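Xaa-Pro dipeptidase (PDB 1WY2) probably splits Xaa-Pro dipeptides into a free amino acid and proline, as a homodimeric, metal-dependent dipeptidase of the M24B family. Local coordinates at residues L24-P29 and G42-I47; A52-P57 and I70-F75; K158-V163 and S199-E204; T183-G188 and V209-G214. One frame throughout, in Å; residues are numbered along the deposited sequence.

How the contacts relate
Contacts 1 and 2 lie in the creatinase/prolidase N-terminal domain, contacts 3 and 4 in the M24 metallopeptidase domain, and along the chain the first pair closes before the second opens. Contacts 1 and 2, with centres about 10 Å apart, belong to one mixed sheet, in which strand 44-48 pairs with strand 22-25 on one flank and with strand 51-57 on the other. Contacts 3 and 4 are likewise about 10 Å apart between centres; their segments alternate in sequence, and E160 and K201 both reach S187. Between contacts 1 and 4 the centres are about 35 Å apart, so the zinc-binding contact 4 is well removed from the N-terminal sheet.

Contact 1: L24-P29 and G42-I47; sequences LIAKNP and GGYILI
Strands 22-25 and 44-48 run antiparallel as inner neighbours of the mixed sheet of the N-terminal domain, and this contact joins them where the first strand gives way to helix 28-35. I25 and I45 form the hydrogen-bonded pair. I25 N donates to I45 O at 2.9 Å, and I45 N returns an equally short bond to I25 O; both are nearly straight, at 165° and 171°, with each donor in the carbonyl plane. Weaker CA-H...O contacts use the same two acceptors, L24 CA reaching I45 O and Y44 CA reaching I25 O. Beyond the pairing the strands separate, and a water 2.9 Å from both A26 O and G43 O bridges them.

The apolar contacts fall on both faces. On one, I25 and I45 meet at their branch points, CB to CB at 4.0 Å, and helix 28-35 covers them through I34. On the other, L24 and Y44 lie alongside each other; L24 CG is anti to the backbone N (chi1 174°). Helix 78-85 packs here, F81 touching both L24 and Y44. L24 CD1 lies 3.7 Å from Y44 CB, while the methyl A26 CB approaches the ring obliquely, 3.7 Å from Y44 CD2.

Contact 2: A52-P57 and I70-F75; sequences ATLYVP and IPVEKF
L54 O takes the shortest of the four backbone bonds, from E73 N at 2.8 Å and above the carbonyl plane, and V72 CA adds a CA-H...O contact, so two groups grip it. The bond belongs to the parallel strands of a right-handed beta-alpha-beta crossover, in which helix 58-67 links strand 51-57 to the outermost strand 72-75. L54 N donates to P71 O along an almost straight line (177°), V56 N to E73 O, and F75 N to V56 O, the last longer at 3.1 Å.

On the face bearing L54 and V56, V56 CG2 meets V72 CG1 at 3.9 Å, and A64 of the connecting helix touches both valines. On the other face Y55 and E73 lie alongside each other. T53 CG2 sits over a face of the Y55 ring and also meets E73 CG at 3.6 Å.

F75 has CG in the crowded position between N and carbonyl carbon (chi1 61°), folding its ring over the neighbouring strand. An alanine here would remove the ring lying over V56 O and P57, and is likely to leave the proline less well packed. P57 CA points at the ring face in a CH-pi contact, 4.3 Å from the F75 centroid.

Contact 3: K158-V163 and S199-E204; sequences KKEREV and SDKRIE
The loop 199-204 runs beside the start of helix 160-173, bridging its backbone at K159 and R202, with I203 N donating to K158 O (2.7 Å), E160 N to K201 O (3.0 Å) and R161 N to S199 O (2.9 Å). The first two bonds are nearly straight, and the last two engage the N-H groups of the helix's first residues, those after the N-cap K159.

E160 buries the most surface here. Its chain extends beyond CG to bring OE1 to S199, whose OG donates at 2.7 Å from above the carboxylate plane while S199 N uses the anti lone pair at 3.0 Å. OE1 also forms a salt bridge with R190, and OE2 accepts from S187, so both oxygens are satisfied and the carboxylate is probably kept ionised. S199 OG in turn accepts from K201 N, closing an ST turn that helps fix its rotation.

Towards the surface, D200 lies between K159 and R161. R161 bends at chi2 and chi3 so that NH2 reaches D200 OD2 at 3.1 Å, a salt bridge whose hydrogen bond is weak; the guanidinium and carboxylate planes stand 58° apart. K159 runs alongside D200, its NZ making a long salt bridge to OD1 (3.8 Å), while K159 CE sits over a face of the R202 guanidinium. R202 NH1 bonds to G157 O.

The contact thus ties the start of helix 160-173 to the loop leading into strand 208-217. I203 and E160 face strand 184-187, touching S187 and I185, while R161 and E162 pack on A176 and M173 of the second subunit.

Contact 4: T183-G188 and V209-G214; sequences TIIASG and VVIDLG. With ZN (zinc ion), chain D.
I184, V209 and D212 have the largest areas buried in this antiparallel pairing of strands 184-187 and 208-217, part of the metal-bearing sheet of the M24 (pita-bread) catalytic domain. I184 and D212 form a hydrogen-bonded pair: I184 N donates to D212 O at 2.9 Å, and D212 N to I184 O at 3.0 Å on a carbonyl lone pair. Their side chains lie alongside each other, CB to CB at 3.7 Å. A glycine in place of I184 would remove the apolar flank of D212 and probably leave its side chain less firmly packed.

On the other face V209 spreads its two methyls, CG1 meeting I185 CG2 at 4.1 Å and CG2 meeting S187 CB at 3.9 Å. The A186-V210 pair supplies two more backbone bonds.

D212 CG is anti to the backbone N (chi1 -167°), directing the carboxylate beyond I184 to the zinc, which OD1 binds at 2.0 Å. D223 and E330 bind this ion too, and OD2 forms a salt bridge with R328. With one oxygen on a cation and the other facing an arginine, the buried carboxylate is very likely ionised, and the paired backbone bonds at D212 probably help to position this metal ligand.

Contact 1: L24-P29 and G42-I47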
loop_
_atom_site.group_PDB
_atom_site.type_symbol
_atom_site.label_atom_id
_atom_site.label_comp_id
_atom_site.label_asym_id
_atom_site.label_seq_id
_atom_site.Cartn_x
_atom_site.Cartn_y
_atom_site.Cartn_z
ATOM N N LEU A 24 -16.282 -10.041 -12.042
ATOM C CA LEU A 24 -14.986 -10.412 -11.500
ATOM C C LEU A 24 -14.590 -9.414 -10.416
ATOM O O LEU A 24 -14.559 -8.212 -10.666
ATOM C CB LEU A 24 -13.925 -10.405 -12.608
ATOM C CG LEU A 24 -12.481 -10.641 -12.159
ATOM C CD1 LEU A 24 -12.358 -12.016 -11.520
ATOM C CD2 LEU A 24 -11.544 -10.522 -13.356
ATOM N N ILE A 25 -14.303 -9.916 -9.218
ATOM C CA ILE A 25 -13.890 -9.076 -8.090
ATOM C C ILE A 25 -12.446 -9.450 -7.753
ATOM O O ILE A 25 -12.164 -10.608 -7.436
ATOM C CB ILE A 25 -14.782 -9.329 -6.848
ATOM C CG1 ILE A 25 -16.241 -8.989 -7.179
ATOM C CG2 ILE A 25 -14.301 -8.484 -5.664
ATOM C CD1 ILE A 25 -16.477 -7.529 -7.537
ATOM N N ALA A 26 -11.537 -8.476 -7.811
ATOM C CA ALA A 26 -10.123 -8.740 -7.544
ATOM C C ALA A 26 -9.437 -7.854 -6.502
ATOM O O ALA A 26 -8.377 -8.218 -5.992
ATOM C CB ALA A 26 -9.343 -8.674 -8.850
ATOM N N LYS A 27 -10.014 -6.700 -6.181
ATOM C CA LYS A 27 -9.384 -5.822 -5.194
ATOM C C LYS A 27 -9.533 -6.425 -3.797
ATOM O O LYS A 27 -10.632 -6.799 -3.388
ATOM C CB LYS A 27 -10.004 -4.424 -5.244
ATOM C CG LYS A 27 -9.110 -3.343 -4.645
ATOM C CD LYS A 27 -9.739 -1.957 -4.734
ATOM C CE LYS A 27 -8.774 -0.884 -4.234
ATOM N NZ LYS A 27 -9.356 0.489 -4.297
ATOM N N ASN A 28 -8.420 -6.512 -3.071
ATOM C CA ASN A 28 -8.392 -7.102 -1.734
ATOM C C ASN A 28 -9.543 -6.754 -0.796
ATOM O O ASN A 28 -10.178 -7.650 -0.229
ATOM C CB ASN A 28 -7.066 -6.781 -1.044
ATOM C CG ASN A 28 -5.874 -7.273 -1.832
ATOM O OD1 ASN A 28 -5.875 -8.393 -2.343
ATOM N ND2 ASN A 28 -4.843 -6.442 -1.930
ATOM N N PRO A 29 -9.821 -5.456 -0.597
ATOM C CA PRO A 29 -10.929 -5.119 0.303
ATOM C C PRO A 29 -12.272 -5.685 -0.159
ATOM O O PRO A 29 -13.085 -6.113 0.664
ATOM C CB PRO A 29 -10.904 -3.587 0.337
ATOM C CG PRO A 29 -10.277 -3.218 -0.974
ATOM C CD PRO A 29 -9.179 -4.239 -1.123
ATOM N N GLY A 42 -2.907 -13.267 -5.497
ATOM C CA GLY A 42 -4.016 -12.804 -6.328
ATOM C C GLY A 42 -5.301 -13.644 -6.240
ATOM O O GLY A 42 -5.444 -14.700 -6.846
ATOM N N GLY A 43 -6.244 -13.145 -5.411
ATOM C CA GLY A 43 -7.533 -13.810 -5.301
ATOM C C GLY A 43 -8.570 -13.173 -6.232
ATOM O O GLY A 43 -8.647 -11.962 -6.383
ATOM N N TYR A 44 -9.365 -14.006 -6.899
ATOM C CA TYR A 44 -10.363 -13.506 -7.834
ATOM C C TYR A 44 -11.703 -14.190 -7.626
ATOM O O TYR A 44 -11.789 -15.415 -7.673
ATOM C CB TYR A 44 -9.923 -13.745 -9.281
ATOM C CG TYR A 44 -8.507 -13.312 -9.580
ATOM C CD1 TYR A 44 -7.437 -14.185 -9.391
ATOM C CD2 TYR A 44 -8.235 -12.024 -10.034
ATOM C CE1 TYR A 44 -6.128 -13.784 -9.648
ATOM C CE2 TYR A 44 -6.931 -11.613 -10.293
ATOM C CZ TYR A 44 -5.883 -12.497 -10.098
ATOM O OH TYR A 44 -4.590 -12.097 -10.354
ATOM N N ILE A 45 -12.745 -13.401 -7.390
ATOM C CA ILE A 45 -14.079 -13.961 -7.218
ATOM C C ILE A 45 -14.829 -13.823 -8.535
ATOM O O ILE A 45 -14.885 -12.737 -9.116
ATOM C CB ILE A 45 -14.892 -13.219 -6.136
ATOM C CG1 ILE A 45 -14.157 -13.261 -4.795
ATOM C CG2 ILE A 45 -16.272 -13.868 -5.994
ATOM C CD1 ILE A 45 -14.874 -12.521 -3.683
ATOM N N LEU A 46 -15.384 -14.929 -9.022
ATOM C CA LEU A 46 -16.156 -14.902 -10.258
ATOM C C LEU A 46 -17.604 -15.198 -9.891
ATOM O O LEU A 46 -17.907 -16.252 -9.329
ATOM C CB LEU A 46 -15.646 -15.954 -11.249
ATOM C CG LEU A 46 -16.346 -15.957 -12.611
ATOM C CD1 LEU A 46 -16.155 -14.610 -13.294
ATOM C CD2 LEU A 46 -15.786 -17.077 -13.473
ATOM N N ILE A 47 -18.490 -14.261 -10.205
ATOM C CA ILE A 47 -19.907 -14.411 -9.900
ATOM C C ILE A 47 -20.739 -14.559 -11.169
ATOM O O ILE A 47 -20.623 -13.752 -12.096
ATOM C CB ILE A 47 -20.430 -13.184 -9.112
ATOM C CG1 ILE A 47 -19.698 -13.078 -7.771
ATOM C CG2 ILE A 47 -21.932 -13.305 -8.886
ATOM C CD1 ILE A 47 -19.930 -11.765 -7.041
HETATM O O HOH W 1 -6.593 -10.152 -7.201
#

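Contact 2: A52-P57 and I70-F75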
loop_
_atom_site.group_PDB
_atom_site.type_symbol
_atom_site.label_atom_id
_atom_site.label_comp_id
_atom_site.label_asym_id
_atom_site.label_seq_id
_atom_site.Cartn_x
_atom_site.Cartn_y
_atom_site.Cartn_z
ATOM N N ALA A 52 -20.931 -18.563 -7.292
ATOM C CA ALA A 52 -19.904 -17.618 -6.866
ATOM C C ALA A 52 -18.705 -18.466 -6.466
ATOM O O ALA A 52 -18.820 -19.340 -5.607
ATOM C CB ALA A 52 -20.395 -16.790 -5.683
ATOM N N THR A 53 -17.561 -18.215 -7.093
ATOM C CA THR A 53 -16.354 -18.985 -6.809
ATOM C C THR A 53 -15.139 -18.097 -6.571
ATOM O O THR A 53 -14.944 -17.098 -7.260
ATOM C CB THR A 53 -16.018 -19.928 -7.986
ATOM O OG1 THR A 53 -17.162 -20.732 -8.299
ATOM C CG2 THR A 53 -14.851 -20.840 -7.626
ATOM N N LEU A 54 -14.323 -18.472 -5.597
ATOM C CA LEU A 54 -13.108 -17.724 -5.293
ATOM C C LEU A 54 -11.920 -18.521 -5.821
ATOM O O LEU A 54 -11.638 -19.615 -5.336
ATOM C CB LEU A 54 -12.962 -17.522 -3.782
ATOM C CG LEU A 54 -11.627 -16.932 -3.311
ATOM C CD1 LEU A 54 -11.434 -15.538 -3.898
ATOM C CD2 LEU A 54 -11.596 -16.886 -1.795
ATOM N N TYR A 55 -11.241 -17.977 -6.827
ATOM C CA TYR A 55 -10.073 -18.636 -7.408
ATOM C C TYR A 55 -8.811 -18.045 -6.805
ATOM O O TYR A 55 -8.660 -16.825 -6.748
ATOM C CB TYR A 55 -10.032 -18.442 -8.925
ATOM C CG TYR A 55 -11.179 -19.075 -9.670
ATOM C CD1 TYR A 55 -12.400 -18.415 -9.805
ATOM C CD2 TYR A 55 -11.045 -20.341 -10.241
ATOM C CE1 TYR A 55 -13.462 -19.003 -10.495
ATOM C CE2 TYR A 55 -12.096 -20.936 -10.929
ATOM C CZ TYR A 55 -13.299 -20.262 -11.054
ATOM O OH TYR A 55 -14.329 -20.844 -11.756
ATOM N N VAL A 56 -7.903 -18.905 -6.358
ATOM C CA VAL A 56 -6.659 -18.435 -5.759
ATOM C C VAL A 56 -5.466 -19.296 -6.157
ATOM O O VAL A 56 -5.626 -20.447 -6.568
ATOM C CB VAL A 56 -6.746 -18.432 -4.217
ATOM C CG1 VAL A 56 -7.855 -17.500 -3.754
ATOM C CG2 VAL A 56 -6.992 -19.841 -3.710
ATOM N N PRO A 57 -4.251 -18.733 -6.060
ATOM C CA PRO A 57 -3.034 -19.475 -6.405
ATOM C C PRO A 57 -2.832 -20.574 -5.363
ATOM O O PRO A 57 -3.392 -20.504 -4.270
ATOM C CB PRO A 57 -1.944 -18.406 -6.326
ATOM C CG PRO A 57 -2.677 -17.141 -6.657
ATOM C CD PRO A 57 -3.953 -17.303 -5.865
ATOM N N ILE A 70 -17.449 -18.809 0.445
ATOM C CA ILE A 70 -17.867 -19.256 -0.881
ATOM C C ILE A 70 -16.861 -20.298 -1.374
ATOM O O ILE A 70 -15.706 -20.294 -0.958
ATOM C CB ILE A 70 -17.941 -18.088 -1.900
ATOM C CG1 ILE A 70 -16.559 -17.474 -2.115
ATOM C CG2 ILE A 70 -18.918 -17.030 -1.406
ATOM C CD1 ILE A 70 -16.524 -16.456 -3.243
ATOM N N PRO A 71 -17.293 -21.210 -2.259
ATOM C CA PRO A 71 -16.430 -22.264 -2.805
ATOM C C PRO A 71 -15.092 -21.742 -3.315
ATOM O O PRO A 71 -15.045 -20.759 -4.055
ATOM C CB PRO A 71 -17.280 -22.856 -3.922
ATOM C CG PRO A 71 -18.662 -22.720 -3.376
ATOM C CD PRO A 71 -18.657 -21.320 -2.806
ATOM N N VAL A 72 -14.011 -22.411 -2.923
ATOM C CA VAL A 72 -12.671 -22.009 -3.336
ATOM C C VAL A 72 -12.062 -22.992 -4.328
ATOM O O VAL A 72 -12.099 -24.205 -4.116
ATOM C CB VAL A 72 -11.722 -21.899 -2.122
ATOM C CG1 VAL A 72 -10.356 -21.398 -2.574
ATOM C CG2 VAL A 72 -12.316 -20.973 -1.076
ATOM N N GLU A 73 -11.514 -22.454 -5.414
ATOM C CA GLU A 73 -10.862 -23.247 -6.452
ATOM C C GLU A 73 -9.435 -22.735 -6.607
ATOM O O GLU A 73 -9.209 -21.526 -6.670
ATOM C CB GLU A 73 -11.594 -23.099 -7.789
ATOM C CG GLU A 73 -12.913 -23.847 -7.883
ATOM C CD GLU A 73 -12.724 -25.350 -7.924
ATOM O OE1 GLU A 73 -11.985 -25.829 -8.812
ATOM O OE2 GLU A 73 -13.310 -26.051 -7.073
ATOM N N LYS A 74 -8.471 -23.645 -6.663
ATOM C CA LYS A 74 -7.082 -23.236 -6.815
ATOM C C LYS A 74 -6.596 -23.494 -8.231
ATOM O O LYS A 74 -7.114 -24.368 -8.927
ATOM C CB LYS A 74 -6.183 -23.973 -5.814
ATOM C CG LYS A 74 -6.074 -25.479 -6.027
ATOM C CD LYS A 74 -7.350 -26.209 -5.640
ATOM C CE LYS A 74 -7.161 -27.721 -5.724
ATOM N NZ LYS A 74 -8.364 -28.468 -5.256
ATOM N N PHE A 75 -5.610 -22.714 -8.657
ATOM C CA PHE A 75 -5.032 -22.860 -9.986
ATOM C C PHE A 75 -3.517 -22.735 -9.889
ATOM O O PHE A 75 -3.000 -22.041 -9.014
ATOM C CB PHE A 75 -5.603 -21.802 -10.941
ATOM C CG PHE A 75 -5.322 -20.382 -10.529
ATOM C CD1 PHE A 75 -4.074 -19.806 -10.760
ATOM C CD2 PHE A 75 -6.307 -19.617 -9.909
ATOM C CE1 PHE A 75 -3.813 -18.492 -10.382
ATOM C CE2 PHE A 75 -6.056 -18.302 -9.527
ATOM C CZ PHE A 75 -4.805 -17.738 -9.765
#

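Contact 3: K158-V163 and S199-E204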
loop_
_atom_site.group_PDB
_atom_site.type_symbol
_atom_site.label_atom_id
_atom_site.label_comp_id
_atom_site.label_asym_id
_atom_site.label_seq_id
_atom_site.Cartn_x
_atom_site.Cartn_y
_atom_site.Cartn_z
ATOM N N LYS A 158 12.439 16.493 20.387
ATOM C CA LYS A 158 12.027 15.197 19.853
ATOM C C LYS A 158 11.975 15.192 18.327
ATOM O O LYS A 158 11.589 16.182 17.706
ATOM C CB LYS A 158 10.646 14.818 20.399
ATOM C CG LYS A 158 10.525 14.851 21.913
ATOM C CD LYS A 158 11.320 13.731 22.562
ATOM C CE LYS A 158 10.758 13.378 23.934
ATOM N NZ LYS A 158 11.161 12.013 24.368
ATOM N N LYS A 159 12.368 14.071 17.730
ATOM C CA LYS A 159 12.336 13.926 16.281
ATOM C C LYS A 159 10.936 13.435 15.888
ATOM O O LYS A 159 10.413 12.500 16.495
ATOM C CB LYS A 159 13.397 12.918 15.832
ATOM C CG LYS A 159 13.442 12.688 14.332
ATOM C CD LYS A 159 14.584 11.754 13.934
ATOM C CE LYS A 159 15.942 12.371 14.230
ATOM N NZ LYS A 159 17.064 11.523 13.730
ATOM N N GLU A 160 10.333 14.067 14.883
ATOM C CA GLU A 160 8.990 13.695 14.431
ATOM C C GLU A 160 8.842 12.196 14.188
ATOM O O GLU A 160 7.897 11.567 14.668
ATOM C CB GLU A 160 8.636 14.438 13.143
ATOM C CG GLU A 160 8.670 15.954 13.257
ATOM C CD GLU A 160 8.381 16.633 11.932
ATOM O OE1 GLU A 160 8.584 15.990 10.881
ATOM O OE2 GLU A 160 7.965 17.812 11.938
ATOM N N ARG A 161 9.779 11.631 13.437
ATOM C CA ARG A 161 9.750 10.209 13.115
ATOM C C ARG A 161 9.793 9.313 14.346
ATOM O O ARG A 161 9.195 8.237 14.355
ATOM C CB ARG A 161 10.920 9.858 12.196
ATOM C CG ARG A 161 11.013 8.379 11.853
ATOM C CD ARG A 161 11.009 8.178 10.356
ATOM N NE ARG A 161 11.942 9.084 9.695
ATOM C CZ ARG A 161 11.883 9.401 8.409
ATOM N NH1 ARG A 161 10.935 8.886 7.640
ATOM N NH2 ARG A 161 12.766 10.245 7.893
ATOM N N GLU A 162 10.505 9.743 15.383
ATOM C CA GLU A 162 10.598 8.942 16.596
ATOM C C GLU A 162 9.266 8.933 17.333
ATOM O O GLU A 162 8.894 7.927 17.941
ATOM C CB GLU A 162 11.727 9.465 17.496
ATOM C CG GLU A 162 13.109 9.058 16.993
ATOM C CD GLU A 162 14.252 9.673 17.781
ATOM O OE1 GLU A 162 14.098 9.902 18.999
ATOM O OE2 GLU A 162 15.317 9.906 17.177
ATOM N N VAL A 163 8.548 10.052 17.274
ATOM C CA VAL A 163 7.242 10.130 17.913
ATOM C C VAL A 163 6.329 9.166 17.157
ATOM O O VAL A 163 5.576 8.395 17.757
ATOM C CB VAL A 163 6.654 11.562 17.833
ATOM C CG1 VAL A 163 5.220 11.572 18.355
ATOM C CG2 VAL A 163 7.520 12.520 18.644
ATOM N N SER A 199 8.994 13.221 9.796
ATOM C CA SER A 199 10.341 13.264 9.226
ATOM C C SER A 199 11.441 13.333 10.285
ATOM O O SER A 199 11.196 13.138 11.474
ATOM C CB SER A 199 10.468 14.469 8.291
ATOM O OG SER A 199 10.535 15.680 9.028
ATOM N N ASP A 200 12.663 13.617 9.843
ATOM C CA ASP A 200 13.790 13.706 10.763
ATOM C C ASP A 200 13.860 15.049 11.480
ATOM O O ASP A 200 14.689 15.242 12.370
ATOM C CB ASP A 200 15.102 13.443 10.020
ATOM C CG ASP A 200 15.235 12.005 9.578
ATOM O OD1 ASP A 200 15.136 11.109 10.443
ATOM O OD2 ASP A 200 15.437 11.766 8.369
ATOM N N LYS A 201 12.988 15.976 11.095
ATOM C CA LYS A 201 12.961 17.291 11.721
ATOM C C LYS A 201 12.701 17.162 13.213
ATOM O O LYS A 201 11.885 16.347 13.639
ATOM C CB LYS A 201 11.863 18.165 11.109
ATOM C CG LYS A 201 11.706 19.520 11.802
ATOM C CD LYS A 201 10.535 20.316 11.238
ATOM C CE LYS A 201 10.418 21.682 11.900
ATOM N NZ LYS A 201 10.204 21.604 13.373
ATOM N N ARG A 202 13.398 17.963 14.011
ATOM C CA ARG A 202 13.184 17.930 15.445
ATOM C C ARG A 202 12.200 19.026 15.822
ATOM O O ARG A 202 12.239 20.133 15.282
ATOM C CB ARG A 202 14.505 18.096 16.199
ATOM C CG ARG A 202 15.366 16.836 16.147
ATOM C CD ARG A 202 16.631 16.943 16.981
ATOM N NE ARG A 202 17.424 15.717 16.893
ATOM C CZ ARG A 202 17.105 14.565 17.477
ATOM N NH1 ARG A 202 16.004 14.467 18.211
ATOM N NH2 ARG A 202 17.888 13.506 17.324
ATOM N N ILE A 203 11.302 18.697 16.739
ATOM C CA ILE A 203 10.283 19.627 17.203
ATOM C C ILE A 203 10.887 20.734 18.072
ATOM O O ILE A 203 11.768 20.480 18.891
ATOM C CB ILE A 203 9.204 18.850 17.989
ATOM C CG1 ILE A 203 8.569 17.810 17.058
ATOM C CG2 ILE A 203 8.152 19.802 18.546
ATOM C CD1 ILE A 203 7.664 16.817 17.752
ATOM N N GLU A 204 10.414 21.963 17.886
ATOM C CA GLU A 204 10.920 23.100 18.659
ATOM C C GLU A 204 9.797 23.744 19.457
ATOM O O GLU A 204 8.626 23.639 19.084
ATOM C CB GLU A 204 11.525 24.160 17.731
ATOM C CG GLU A 204 12.507 23.631 16.698
ATOM C CD GLU A 204 13.142 24.746 15.886
ATOM O OE1 GLU A 204 14.066 25.410 16.406
ATOM O OE2 GLU A 204 12.710 24.967 14.735
#

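Contact 4: T183-G188 and V209-G214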
loop_
_atom_site.group_PDB
_atom_site.type_symbol
_atom_site.label_atom_id
_atom_site.label_comp_id
_atom_site.label_asym_id
_atom_site.label_seq_id
_atom_site.Cartn_x
_atom_site.Cartn_y
_atom_site.Cartn_z
ATOM N N THR A 183 1.903 7.629 9.393
ATOM C CA THR A 183 1.648 8.627 10.426
ATOM C C THR A 183 2.232 9.996 10.135
ATOM O O THR A 183 3.409 10.132 9.793
ATOM C CB THR A 183 2.172 8.151 11.793
ATOM O OG1 THR A 183 1.470 6.963 12.176
ATOM C CG2 THR A 183 1.959 9.223 12.857
ATOM N N ILE A 184 1.388 11.009 10.292
ATOM C CA ILE A 184 1.786 12.386 10.070
ATOM C C ILE A 184 2.040 13.087 11.396
ATOM O O ILE A 184 1.155 13.168 12.238
ATOM C CB ILE A 184 0.683 13.155 9.302
ATOM C CG1 ILE A 184 0.636 12.669 7.853
ATOM C CG2 ILE A 184 0.938 14.664 9.366
ATOM C CD1 ILE A 184 -0.602 13.099 7.103
ATOM N N ILE A 185 3.276 13.542 11.583
ATOM C CA ILE A 185 3.671 14.307 12.760
ATOM C C ILE A 185 4.398 15.459 12.077
ATOM O O ILE A 185 5.582 15.348 11.754
ATOM C CB ILE A 185 4.670 13.559 13.675
ATOM C CG1 ILE A 185 4.067 12.241 14.178
ATOM C CG2 ILE A 185 5.034 14.451 14.863
ATOM C CD1 ILE A 185 2.840 12.405 15.056
ATOM N N ALA A 186 3.671 16.546 11.830
ATOM C CA ALA A 186 4.215 17.708 11.131
ATOM C C ALA A 186 4.333 18.920 12.046
ATOM O O ALA A 186 3.326 19.511 12.445
ATOM C CB ALA A 186 3.326 18.037 9.932
ATOM N N SER A 187 5.571 19.298 12.356
ATOM C CA SER A 187 5.827 20.413 13.263
ATOM C C SER A 187 6.398 21.658 12.593
ATOM O O SER A 187 7.096 21.571 11.584
ATOM C CB SER A 187 6.781 19.963 14.372
ATOM O OG SER A 187 8.054 19.619 13.841
ATOM N N GLY A 188 6.099 22.814 13.176
ATOM C CA GLY A 188 6.594 24.068 12.635
ATOM C C GLY A 188 6.156 24.287 11.202
ATOM O O GLY A 188 4.987 24.083 10.866
ATOM N N VAL A 209 1.955 21.563 15.876
ATOM C CA VAL A 209 2.239 20.185 15.489
ATOM C C VAL A 209 0.939 19.495 15.109
ATOM O O VAL A 209 0.026 19.374 15.930
ATOM C CB VAL A 209 2.905 19.382 16.632
ATOM C CG1 VAL A 209 3.347 18.010 16.111
ATOM C CG2 VAL A 209 4.099 20.152 17.190
ATOM N N VAL A 210 0.853 19.069 13.854
ATOM C CA VAL A 210 -0.328 18.373 13.364
ATOM C C VAL A 210 -0.058 16.879 13.508
ATOM O O VAL A 210 0.983 16.385 13.067
ATOM C CB VAL A 210 -0.603 18.714 11.876
ATOM C CG1 VAL A 210 -1.808 17.920 11.365
ATOM C CG2 VAL A 210 -0.860 20.207 11.725
ATOM N N ILE A 211 -0.992 16.178 14.144
ATOM C CA ILE A 211 -0.886 14.738 14.379
ATOM C C ILE A 211 -2.057 14.056 13.676
ATOM O O ILE A 211 -3.196 14.149 14.129
ATOM C CB ILE A 211 -0.962 14.432 15.892
ATOM C CG1 ILE A 211 0.094 15.254 16.641
ATOM C CG2 ILE A 211 -0.750 12.940 16.141
ATOM C CD1 ILE A 211 -0.155 15.355 18.137
ATOM N N ASP A 212 -1.773 13.380 12.567
ATOM C CA ASP A 212 -2.801 12.690 11.786
ATOM C C ASP A 212 -2.385 11.222 11.712
ATOM O O ASP A 212 -1.340 10.888 11.152
ATOM C CB ASP A 212 -2.875 13.301 10.378
ATOM C CG ASP A 212 -4.116 12.881 9.603
ATOM O OD1 ASP A 212 -4.727 11.840 9.928
ATOM O OD2 ASP A 212 -4.470 13.597 8.642
ATOM N N LEU A 213 -3.200 10.346 12.285
ATOM C CA LEU A 213 -2.880 8.928 12.302
ATOM C C LEU A 213 -4.144 8.088 12.312
ATOM O O LEU A 213 -5.258 8.609 12.420
ATOM C CB LEU A 213 -2.018 8.613 13.539
ATOM C CG LEU A 213 -2.596 8.954 14.920
ATOM C CD1 LEU A 213 -3.546 7.854 15.371
ATOM C CD2 LEU A 213 -1.465 9.109 15.935
ATOM N N GLY A 214 -3.971 6.779 12.194
ATOM C CA GLY A 214 -5.121 5.898 12.202
ATOM C C GLY A 214 -4.678 4.465 12.385
ATOM O O GLY A 214 -3.520 4.131 12.149
HETATM ZN ZN ZN D . -6.425 11.798 8.855
HETATM O O HOH W 2 -1.095 6.335 11.275
#